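Local structure of hydrolase, HAD superfamily, subfamily III A (Legionella pneumophila, 3N1U) at residues C24-V29 / I67-Q72; M53-L58 / E161-I166; E112-G117 / V129-A134; I19-C24 / G62-I67. The protein probably hydrolyses 3-deoxy-D-manno-octulosonate 8-phosphate to 3-deoxy-D-manno-octulosonate and phosphate in lipopolysaccharide biosynthesis, acting as a metal-dependent homotetramer. All coordinates share one frame; numbering follows the deposited sequence. Where two conformers were deposited one is given.

Contact 1: C24-V29 / I67-Q72; sequences CDVDGV and IITTAQ. With CA (calcium ion), chain B.
Cys24 and Ile67 form the last parallel bridge between two neighbouring strands, and the amide of Ile68 donates to Cys24 O (3.0 Å) just before the two chains leave the sheet as loops. The loop after Cys24 carries the DxDx(T/V) signature of HAD hydrolases, Asp25 to Val29, at the C-terminal end of the central strand. The CG2 methyl of Val26 fills the apolar part of the contact: it lies against CG2 of Ile67 and, at the same 3.6 Å, against CB of Thr69, its side chain roughly perpendicular to that of Ile67. The calcium ion is bound by Asp25 OD2 (2.2 Å), the backbone O of Asp27, three waters and Asp118. An anti torsion about CA-CB (CG anti to the backbone N, chi1 177°) carries the Asp25 carboxylate to the ion. While OD2 binds calcium, OD1 pairs with Lys95 and accepts from a water that itself accepts from the amide of Thr70. The carboxylate of Asp27, a probable substrate ligand, is paired with Lys45 through OD1. Thr69 shapes the opposing loop as an ST turn, in which its OG1 accepts from the amide of Ala71 at 2.9 Å.

Contact 2: M53-L58 / E161-I166; sequences MGLKLL and ELCDLI
Cys163 projects from helix 161-166 straight at the backbone of Gly54; the CA atoms of Gly54 and Cys163, the nearest pair across the two segments, are 5.3 Å apart. Starting at CB, the side chain first meets the main chain of Gly54, with O at 3.7 Å and CA at 3.8 Å. The sulphur follows, anti to its own carbonyl carbon (chi1 -64°), and settles on the peptide group that follows Gly54, its SG 3.4 Å from Gly54 C. Two leucine methyls complete the surroundings of this tip: CD1 of Leu58 reaches SG at 3.6 Å, and CD2 of Leu55 touches it at 3.8 Å, although the CB of Leu55 is directed away from the partner helix. Gly54 has no side chain, and the thiol lies directly against the helix backbone there. One turn further along, Leu58 extends its other methyl, CD2, to CG2 of Ile166, the two side chains crossing at about a right angle. Leu22 of the central strand touches Leu55, Leu58 and Cys163, while Leu57 packs on Leu120 of a neighbouring subunit. The axes of segments 53-58 and 161-166 approach to 8.7 Å and run in the same general direction, 27° apart; the two helices lie side by side over one face of the parallel sheet of the Rossmann-like HAD fold.

Contact 3: E112-G117 / V129-A134; sequences EFAYIG and VGLGVA
Phe113 to Gly117 and Leu131 to Ala134 run side by side as parallel strands, with Ala114 opposite Leu131 and Ile116 opposite Val133. Backbone hydrogen bonds make the first layer of the contact. Phe113 O receives the amide of Leu131 at 3.2 Å and, in a weak bond, that of Gly130, which gathers the start of the second strand onto one carbonyl. Tyr115 then bonds in both directions, its N donating to Leu131 O (2.9 Å) and its O accepting from the amide of Val133 in a short bond of 2.6 Å that lies nearly along the C=O axis. The amide of Gly117 closes the ladder on Val133 O.

Apolar contacts occupy both faces. On the face of Ala114, Ile116, Leu131 and Val133, CB of Ala114 meets CB of Leu131 at 4.0 Å. The extended Ile116, whose CG1 is anti to the backbone N (chi1 -175°), lays CG1 and CD1 along the CG1 methyl of Val133, each at 3.9 Å. On the other side, Val129 straddles two residues: its CG1 touches CB of Phe113 and its CG2 touches CB of Tyr115, both at 3.7 Å.

One side-chain polar group reaches toward the metal site: the hydroxyl of Tyr115 is hydrogen-bonded to Asp122 and to Lys95, which also pairs with Asp25. Helix 123-128 links the strands as a beta-alpha-beta unit; Leu162 of helix 158-169 packs on Ile116 and Val133, whereas Phe113 on the opposite face sets its ring edge-to-face with Tyr99 of helix 96-106.

Contact 4: I19-C24 / G62-I67; sequences IKCLIC and GIQVAI
Cys21 and Ile23 lean over one face of the sheet towards Ala66, while Leu22 and Val65 point to the other. The thiol of Cys21 is anti to the backbone N (chi1 178°), which lays SG forward along the partner strand, over Gln64 O and on to CB of Ala66 at 4.2 Å. Ile23 reaches Ala66 with both branches: its CG2 lies 3.7 Å from Ala66 O and its CG1 approaches the methyl CB more loosely. In one of two deposited conformers, Gln64 bends at chi2 (63°) and its OE1 accepts from the amide of Val65 (2.8 Å). Ile63 sets its CG2 3.7 Å from Lys20 O at the start of the ladder. Between the two layers of side chains, four parallel-sheet bonds run from Gln64 N to Lys20 O at one end to Cys24 N to Ala66 O (2.8 Å) at the other. A water donating to both Lys20 O and Gly62 O ties the strand entrances. Gly62 ends helix 49-60 in a Schellman motif, and the chain enters strand 64-68 beside strand 21-24, central in the Rossmann-like HAD core and bonded on its second edge to strand 113-117. Leu22 is covered by Leu55 and Leu58 of helix 49-60 and by Leu162 and Cys163 of helix 158-169.

How the contacts relate
All four contacts are buried, but they serve different layers of one domain. Contacts 3 and 4 are backbone ladders in the same parallel sheet, joined through strand 21-24 and its bonds to strand 113-117. Contact 1 continues contact 4 beyond Cys24 and Ile67, where regular pairing gives way to loops, charged groups, waters and the calcium ion. Contact 2 is van der Waals packing of leucine, isoleucine, a thiol and a glycine backbone over the sheet: Leu162 packs on Leu22 and Ile116, linking it to contacts 4 and 3, and Leu55 reaches Cys24 of contact 1. Charged groups and metal ligands thus gather at the C-terminal strand ends, whereas contacts 3 and 4 combine backbone bonds with apolar side chains.

Contact 1: C24-V29 / I67-Q72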
# COMPACT_ATOMS: atom_id res chain seq x y z
N CYS A 24 -18.92 13.43 -1.24
CA CYS A 24 -17.59 12.94 -0.91
C CYS A 24 -16.56 13.91 -1.34
O CYS A 24 -16.67 14.49 -2.42
CB CYS A 24 -17.25 11.60 -1.62
SG CYS A 24 -18.41 10.26 -1.29
N ASP A 25 -15.51 14.01 -0.55
CA ASP A 25 -14.25 14.59 -1.00
C ASP A 25 -13.51 13.51 -1.82
O ASP A 25 -13.85 12.32 -1.74
CB ASP A 25 -13.41 14.95 0.22
CG ASP A 25 -12.04 15.49 -0.16
OD1 ASP A 25 -11.93 16.32 -1.10
OD2 ASP A 25 -11.08 15.10 0.50
N VAL A 26 -12.52 13.92 -2.62
CA VAL A 26 -11.72 12.94 -3.39
C VAL A 26 -10.46 12.47 -2.68
O VAL A 26 -10.42 11.39 -2.09
CB VAL A 26 -11.39 13.47 -4.81
CG1 VAL A 26 -10.52 12.44 -5.55
CG2 VAL A 26 -12.74 13.73 -5.55
N ASP A 27 -9.41 13.31 -2.66
CA ASP A 27 -8.11 12.82 -2.24
C ASP A 27 -8.10 12.56 -0.75
O ASP A 27 -8.38 13.49 0.01
CB ASP A 27 -7.06 13.90 -2.54
CG ASP A 27 -6.86 14.10 -4.02
OD1 ASP A 27 -6.22 13.23 -4.67
OD2 ASP A 27 -7.31 15.11 -4.54
N GLY A 28 -7.77 11.33 -0.33
CA GLY A 28 -7.77 10.99 1.12
C GLY A 28 -9.08 10.34 1.59
O GLY A 28 -9.17 9.78 2.73
N VAL A 29 -10.10 10.40 0.73
CA VAL A 29 -11.43 9.86 1.05
C VAL A 29 -11.87 8.82 0.03
O VAL A 29 -12.08 7.66 0.37
CB VAL A 29 -12.49 11.02 1.23
CG1 VAL A 29 -13.96 10.45 1.37
CG2 VAL A 29 -12.13 11.92 2.43
N ILE A 67 -19.58 15.08 -5.50
CA ILE A 67 -18.20 15.25 -5.06
C ILE A 67 -17.85 16.75 -4.94
O ILE A 67 -18.23 17.55 -5.78
CB ILE A 67 -17.21 14.54 -6.01
CG1 ILE A 67 -16.80 13.15 -5.44
CG2 ILE A 67 -15.88 15.38 -6.16
CD1 ILE A 67 -17.98 12.08 -5.44
N ILE A 68 -17.09 17.11 -3.90
CA ILE A 68 -16.54 18.48 -3.81
C ILE A 68 -15.06 18.30 -3.47
O ILE A 68 -14.70 17.75 -2.41
CB ILE A 68 -17.23 19.37 -2.72
CG1 ILE A 68 -18.73 19.47 -2.97
CG2 ILE A 68 -16.56 20.78 -2.68
CD1 ILE A 68 -19.51 20.31 -1.91
N THR A 69 -14.21 18.75 -4.37
CA THR A 69 -12.78 18.47 -4.21
C THR A 69 -11.93 19.71 -4.51
O THR A 69 -12.34 20.57 -5.33
CB THR A 69 -12.31 17.28 -5.14
OG1 THR A 69 -10.90 17.10 -4.95
CG2 THR A 69 -12.54 17.60 -6.61
N THR A 70 -10.75 19.77 -3.85
CA THR A 70 -9.71 20.74 -4.21
C THR A 70 -8.92 20.30 -5.46
O THR A 70 -8.40 21.15 -6.21
CB THR A 70 -8.77 21.01 -3.01
OG1 THR A 70 -9.59 21.42 -1.90
CG2 THR A 70 -7.71 22.14 -3.34
N ALA A 71 -8.86 18.98 -5.70
CA ALA A 71 -8.18 18.44 -6.88
C ALA A 71 -8.76 19.09 -8.16
O ALA A 71 -9.95 19.38 -8.21
CB ALA A 71 -8.30 16.86 -6.94
N GLN A 72 -7.90 19.34 -9.15
CA GLN A 72 -8.31 19.97 -10.42
C GLN A 72 -7.98 19.07 -11.61
O GLN A 72 -8.35 19.36 -12.72
CB GLN A 72 -7.56 21.29 -10.63
CG GLN A 72 -8.11 22.47 -9.81
CD GLN A 72 -7.41 23.79 -10.10
OE1 GLN A 72 -6.19 23.83 -10.33
NE2 GLN A 72 -8.18 24.88 -10.08
CA CA B . -9.00 15.49 1.10
O HOH W 1 -10.15 18.56 -1.23
O HOH W 2 -8.14 16.92 -0.62
O HOH W 3 -6.82 15.60 2.09
O HOH W 4 -9.84 17.58 2.03

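Contact 2: M53-L58 / E161-I166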
# COMPACT_ATOMS: atom_id res chain seq x y z
N MSE A 53 -18.78 0.71 -5.94
CA MSE A 53 -20.03 -0.05 -5.79
C MSE A 53 -20.97 0.61 -4.77
O MSE A 53 -22.18 0.68 -5.01
CB MSE A 53 -19.72 -1.51 -5.39
CG MSE A 53 -20.91 -2.33 -4.99
SE MSE A 53 -21.98 -2.69 -6.61
CE MSE A 53 -20.77 -4.02 -7.27
N GLY A 54 -20.42 1.05 -3.63
CA GLY A 54 -21.18 1.84 -2.62
C GLY A 54 -21.94 3.01 -3.24
O GLY A 54 -23.17 3.17 -3.04
N LEU A 55 -21.23 3.80 -4.02
CA LEU A 55 -21.87 4.96 -4.66
C LEU A 55 -22.92 4.53 -5.67
O LEU A 55 -23.98 5.12 -5.74
CB LEU A 55 -20.80 5.86 -5.29
CG LEU A 55 -19.74 6.40 -4.29
CD1 LEU A 55 -18.77 7.35 -5.00
CD2 LEU A 55 -20.45 7.15 -3.10
N LYS A 56 -22.64 3.46 -6.43
CA LYS A 56 -23.65 2.98 -7.37
C LYS A 56 -24.89 2.42 -6.69
O LYS A 56 -26.02 2.52 -7.23
CB LYS A 56 -23.06 1.92 -8.32
CG LYS A 56 -22.04 2.46 -9.31
CD LYS A 56 -21.39 1.27 -9.98
CE LYS A 56 -20.59 1.69 -11.20
NZ LYS A 56 -20.08 0.44 -11.84
N LEU A 57 -24.68 1.80 -5.52
CA LEU A 57 -25.83 1.31 -4.76
C LEU A 57 -26.67 2.46 -4.23
O LEU A 57 -27.91 2.38 -4.21
CB LEU A 57 -25.38 0.43 -3.60
CG LEU A 57 -24.80 -0.96 -3.99
CD1 LEU A 57 -24.09 -1.70 -2.82
CD2 LEU A 57 -25.86 -1.85 -4.56
N LEU A 58 -26.02 3.51 -3.73
CA LEU A 58 -26.85 4.66 -3.30
C LEU A 58 -27.69 5.16 -4.45
O LEU A 58 -28.91 5.40 -4.33
CB LEU A 58 -25.97 5.81 -2.79
CG LEU A 58 -25.29 5.62 -1.42
CD1 LEU A 58 -24.50 6.89 -1.05
CD2 LEU A 58 -26.35 5.32 -0.37
N GLU A 161 -18.46 1.88 3.55
CA GLU A 161 -18.96 1.62 4.92
C GLU A 161 -20.07 2.64 5.23
O GLU A 161 -21.11 2.29 5.79
CB GLU A 161 -17.80 1.81 5.89
CG GLU A 161 -17.99 1.37 7.31
CD GLU A 161 -16.67 1.56 8.13
OE1 GLU A 161 -15.58 1.37 7.58
OE2 GLU A 161 -16.78 1.94 9.31
N LEU A 162 -19.85 3.89 4.84
CA LEU A 162 -20.90 4.94 4.96
C LEU A 162 -22.12 4.66 4.07
O LEU A 162 -23.29 4.84 4.50
CB LEU A 162 -20.27 6.33 4.69
CG LEU A 162 -21.23 7.53 4.73
CD1 LEU A 162 -22.04 7.44 6.06
CD2 LEU A 162 -20.38 8.79 4.63
N CYS A 163 -21.87 4.28 2.80
CA CYS A 163 -22.97 3.91 1.90
C CYS A 163 -23.86 2.84 2.53
O CYS A 163 -25.07 2.98 2.54
CB CYS A 163 -22.46 3.47 0.53
SG CYS A 163 -21.64 4.75 -0.37
N ASP A 164 -23.27 1.79 3.08
CA ASP A 164 -23.99 0.66 3.69
C ASP A 164 -24.74 1.10 4.95
O ASP A 164 -25.88 0.73 5.10
CB ASP A 164 -23.05 -0.51 4.02
CG ASP A 164 -22.61 -1.29 2.79
OD1 ASP A 164 -23.03 -0.96 1.64
OD2 ASP A 164 -21.79 -2.23 2.98
N LEU A 165 -24.12 1.94 5.78
CA LEU A 165 -24.84 2.52 6.95
C LEU A 165 -26.13 3.23 6.53
O LEU A 165 -27.20 3.00 7.11
CB LEU A 165 -23.92 3.53 7.69
CG LEU A 165 -24.64 4.26 8.86
CD1 LEU A 165 -24.68 3.26 10.06
CD2 LEU A 165 -23.89 5.52 9.22
N ILE A 166 -26.04 4.05 5.50
CA ILE A 166 -27.19 4.85 5.04
C ILE A 166 -28.28 3.88 4.48
O ILE A 166 -29.49 3.95 4.85
CB ILE A 166 -26.74 5.90 4.01
CG1 ILE A 166 -25.87 7.01 4.67
CG2 ILE A 166 -27.96 6.53 3.24
CD1 ILE A 166 -25.09 7.85 3.62

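Contact 3: E112-G117 / V129-A134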
# COMPACT_ATOMS: atom_id res chain seq x y z
N GLU A 112 -30.35 16.79 5.25
CA GLU A 112 -30.58 15.71 4.30
C GLU A 112 -29.32 15.39 3.52
O GLU A 112 -29.32 14.48 2.66
CB GLU A 112 -31.72 16.08 3.33
CG GLU A 112 -33.07 16.32 4.09
CD GLU A 112 -34.20 16.67 3.16
OE1 GLU A 112 -34.15 17.73 2.50
OE2 GLU A 112 -35.15 15.89 3.08
N PHE A 113 -28.24 16.11 3.82
CA PHE A 113 -26.91 15.79 3.28
C PHE A 113 -26.06 14.99 4.28
O PHE A 113 -26.10 15.27 5.49
CB PHE A 113 -26.14 17.10 2.97
CG PHE A 113 -26.60 17.78 1.74
CD1 PHE A 113 -26.18 17.34 0.48
CD2 PHE A 113 -27.49 18.89 1.84
CE1 PHE A 113 -26.64 17.97 -0.68
CE2 PHE A 113 -27.94 19.53 0.68
CZ PHE A 113 -27.51 19.06 -0.58
N ALA A 114 -25.29 14.02 3.76
CA ALA A 114 -24.12 13.50 4.45
C ALA A 114 -22.88 14.02 3.73
O ALA A 114 -22.93 14.29 2.51
CB ALA A 114 -24.16 11.91 4.48
N TYR A 115 -21.74 14.11 4.46
CA TYR A 115 -20.49 14.56 3.90
C TYR A 115 -19.36 13.78 4.57
O TYR A 115 -19.35 13.63 5.83
CB TYR A 115 -20.27 16.08 4.18
CG TYR A 115 -19.03 16.60 3.46
CD1 TYR A 115 -17.74 16.31 3.92
CD2 TYR A 115 -19.14 17.33 2.29
CE1 TYR A 115 -16.61 16.79 3.25
CE2 TYR A 115 -18.04 17.80 1.63
CZ TYR A 115 -16.78 17.53 2.11
OH TYR A 115 -15.71 18.01 1.40
N ILE A 116 -18.48 13.21 3.76
CA ILE A 116 -17.34 12.44 4.25
C ILE A 116 -16.01 13.11 3.78
O ILE A 116 -15.80 13.39 2.59
CB ILE A 116 -17.48 10.92 3.90
CG1 ILE A 116 -16.32 10.12 4.54
CG2 ILE A 116 -17.57 10.71 2.35
CD1 ILE A 116 -16.52 8.57 4.42
N GLY A 117 -15.18 13.40 4.77
CA GLY A 117 -14.03 14.28 4.59
C GLY A 117 -12.81 13.72 5.32
O GLY A 117 -12.92 12.82 6.15
N VAL A 129 -23.76 19.73 7.79
CA VAL A 129 -24.70 18.74 7.21
C VAL A 129 -25.29 17.83 8.27
O VAL A 129 -24.84 17.85 9.42
CB VAL A 129 -24.03 17.86 6.11
CG1 VAL A 129 -23.50 18.77 4.95
CG2 VAL A 129 -22.88 16.99 6.70
N GLY A 130 -26.29 17.03 7.89
CA GLY A 130 -26.96 16.17 8.87
C GLY A 130 -26.04 15.08 9.41
O GLY A 130 -26.08 14.73 10.60
N LEU A 131 -25.20 14.54 8.52
CA LEU A 131 -24.33 13.43 8.89
C LEU A 131 -22.91 13.70 8.36
O LEU A 131 -22.59 13.47 7.19
CB LEU A 131 -24.90 12.07 8.39
CG LEU A 131 -24.02 10.80 8.66
CD1 LEU A 131 -23.62 10.65 10.14
CD2 LEU A 131 -24.87 9.59 8.23
N GLY A 132 -22.08 14.28 9.22
CA GLY A 132 -20.70 14.70 8.85
C GLY A 132 -19.81 13.55 9.28
O GLY A 132 -19.82 13.14 10.44
N VAL A 133 -19.03 13.04 8.33
CA VAL A 133 -18.24 11.82 8.55
C VAL A 133 -16.75 11.99 8.32
O VAL A 133 -16.33 12.64 7.34
CB VAL A 133 -18.78 10.61 7.72
CG1 VAL A 133 -17.93 9.33 7.99
CG2 VAL A 133 -20.31 10.36 8.07
N ALA A 134 -15.97 11.41 9.22
CA ALA A 134 -14.51 11.38 9.05
C ALA A 134 -14.06 9.99 8.62
O ALA A 134 -14.49 9.01 9.20
CB ALA A 134 -13.78 11.76 10.35

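Contact 4: I19-C24 / G62-I67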
# COMPACT_ATOMS: atom_id res chain seq x y z
N ILE A 19 -30.98 10.94 5.01
CA ILE A 19 -30.02 11.33 3.99
C ILE A 19 -30.56 11.14 2.56
O ILE A 19 -30.99 10.05 2.19
CB ILE A 19 -28.70 10.57 4.16
CG1 ILE A 19 -28.03 10.86 5.52
CG2 ILE A 19 -27.74 10.94 3.03
CD1 ILE A 19 -27.85 12.38 5.94
N LYS A 20 -30.53 12.21 1.78
CA LYS A 20 -31.00 12.17 0.41
C LYS A 20 -29.84 12.45 -0.56
O LYS A 20 -30.00 12.28 -1.77
CB LYS A 20 -32.13 13.20 0.22
CG LYS A 20 -33.43 12.66 0.85
CD LYS A 20 -34.65 13.48 0.53
CE LYS A 20 -35.87 12.61 0.89
NZ LYS A 20 -37.14 13.31 0.60
N CYS A 21 -28.69 12.86 -0.05
CA CYS A 21 -27.50 13.03 -0.90
C CYS A 21 -26.27 12.78 -0.08
O CYS A 21 -26.13 13.35 1.02
CB CYS A 21 -27.47 14.46 -1.48
SG CYS A 21 -26.00 14.80 -2.54
N LEU A 22 -25.36 11.91 -0.56
CA LEU A 22 -24.00 11.82 0.03
C LEU A 22 -22.99 12.64 -0.80
O LEU A 22 -22.91 12.48 -2.05
CB LEU A 22 -23.53 10.32 0.09
CG LEU A 22 -22.04 10.20 0.50
CD1 LEU A 22 -21.79 10.74 1.94
CD2 LEU A 22 -21.61 8.71 0.40
N ILE A 23 -22.21 13.49 -0.13
CA ILE A 23 -21.16 14.26 -0.76
C ILE A 23 -19.81 13.69 -0.28
O ILE A 23 -19.60 13.48 0.93
CB ILE A 23 -21.15 15.78 -0.35
CG1 ILE A 23 -22.56 16.42 -0.50
CG2 ILE A 23 -20.16 16.54 -1.20
CD1 ILE A 23 -22.69 17.79 0.23
N CYS A 24 -18.92 13.43 -1.24
CA CYS A 24 -17.59 12.94 -0.91
C CYS A 24 -16.56 13.91 -1.34
O CYS A 24 -16.67 14.49 -2.42
CB CYS A 24 -17.25 11.60 -1.62
SG CYS A 24 -18.41 10.26 -1.29
N GLY A 62 -31.99 5.59 -5.25
CA GLY A 62 -32.59 6.93 -5.37
C GLY A 62 -31.90 7.95 -4.50
O GLY A 62 -32.42 9.02 -4.32
N ILE A 63 -30.73 7.62 -3.96
CA ILE A 63 -29.95 8.56 -3.20
C ILE A 63 -28.89 9.19 -4.09
O ILE A 63 -28.07 8.48 -4.71
CB ILE A 63 -29.33 7.94 -1.92
CG1 ILE A 63 -30.50 7.47 -1.01
CG2 ILE A 63 -28.38 8.95 -1.20
CD1 ILE A 63 -30.09 6.55 0.17
N GLN A 64 -28.89 10.52 -4.12
CA GLN A 64 -27.94 11.19 -4.99
C GLN A 64 -26.51 11.21 -4.41
O GLN A 64 -26.28 11.05 -3.21
CB GLN A 64 -28.43 12.57 -5.42
CG GLN A 64 -27.50 13.25 -6.44
CD GLN A 64 -27.38 12.49 -7.77
OE1 GLN A 64 -26.73 11.43 -7.88
NE2 GLN A 64 -27.99 13.06 -8.79
N VAL A 65 -25.56 11.33 -5.33
CA VAL A 65 -24.15 11.38 -4.96
C VAL A 65 -23.52 12.61 -5.57
O VAL A 65 -23.78 12.93 -6.73
CB VAL A 65 -23.41 10.09 -5.44
CG1 VAL A 65 -21.86 10.27 -5.21
CG2 VAL A 65 -23.95 8.89 -4.67
N ALA A 66 -22.66 13.29 -4.80
CA ALA A 66 -21.90 14.41 -5.31
C ALA A 66 -20.47 14.42 -4.77
O ALA A 66 -20.19 13.87 -3.69
CB ALA A 66 -22.61 15.72 -4.89
N ILE A 67 -19.58 15.08 -5.50
CA ILE A 67 -18.20 15.25 -5.06
C ILE A 67 -17.85 16.75 -4.94
O ILE A 67 -18.23 17.55 -5.78
CB ILE A 67 -17.21 14.54 -6.01
CG1 ILE A 67 -16.80 13.15 -5.44
CG2 ILE A 67 -15.88 15.38 -6.16
CD1 ILE A 67 -17.98 12.08 -5.44
O HOH W 5 -32.16 12.11 -3.41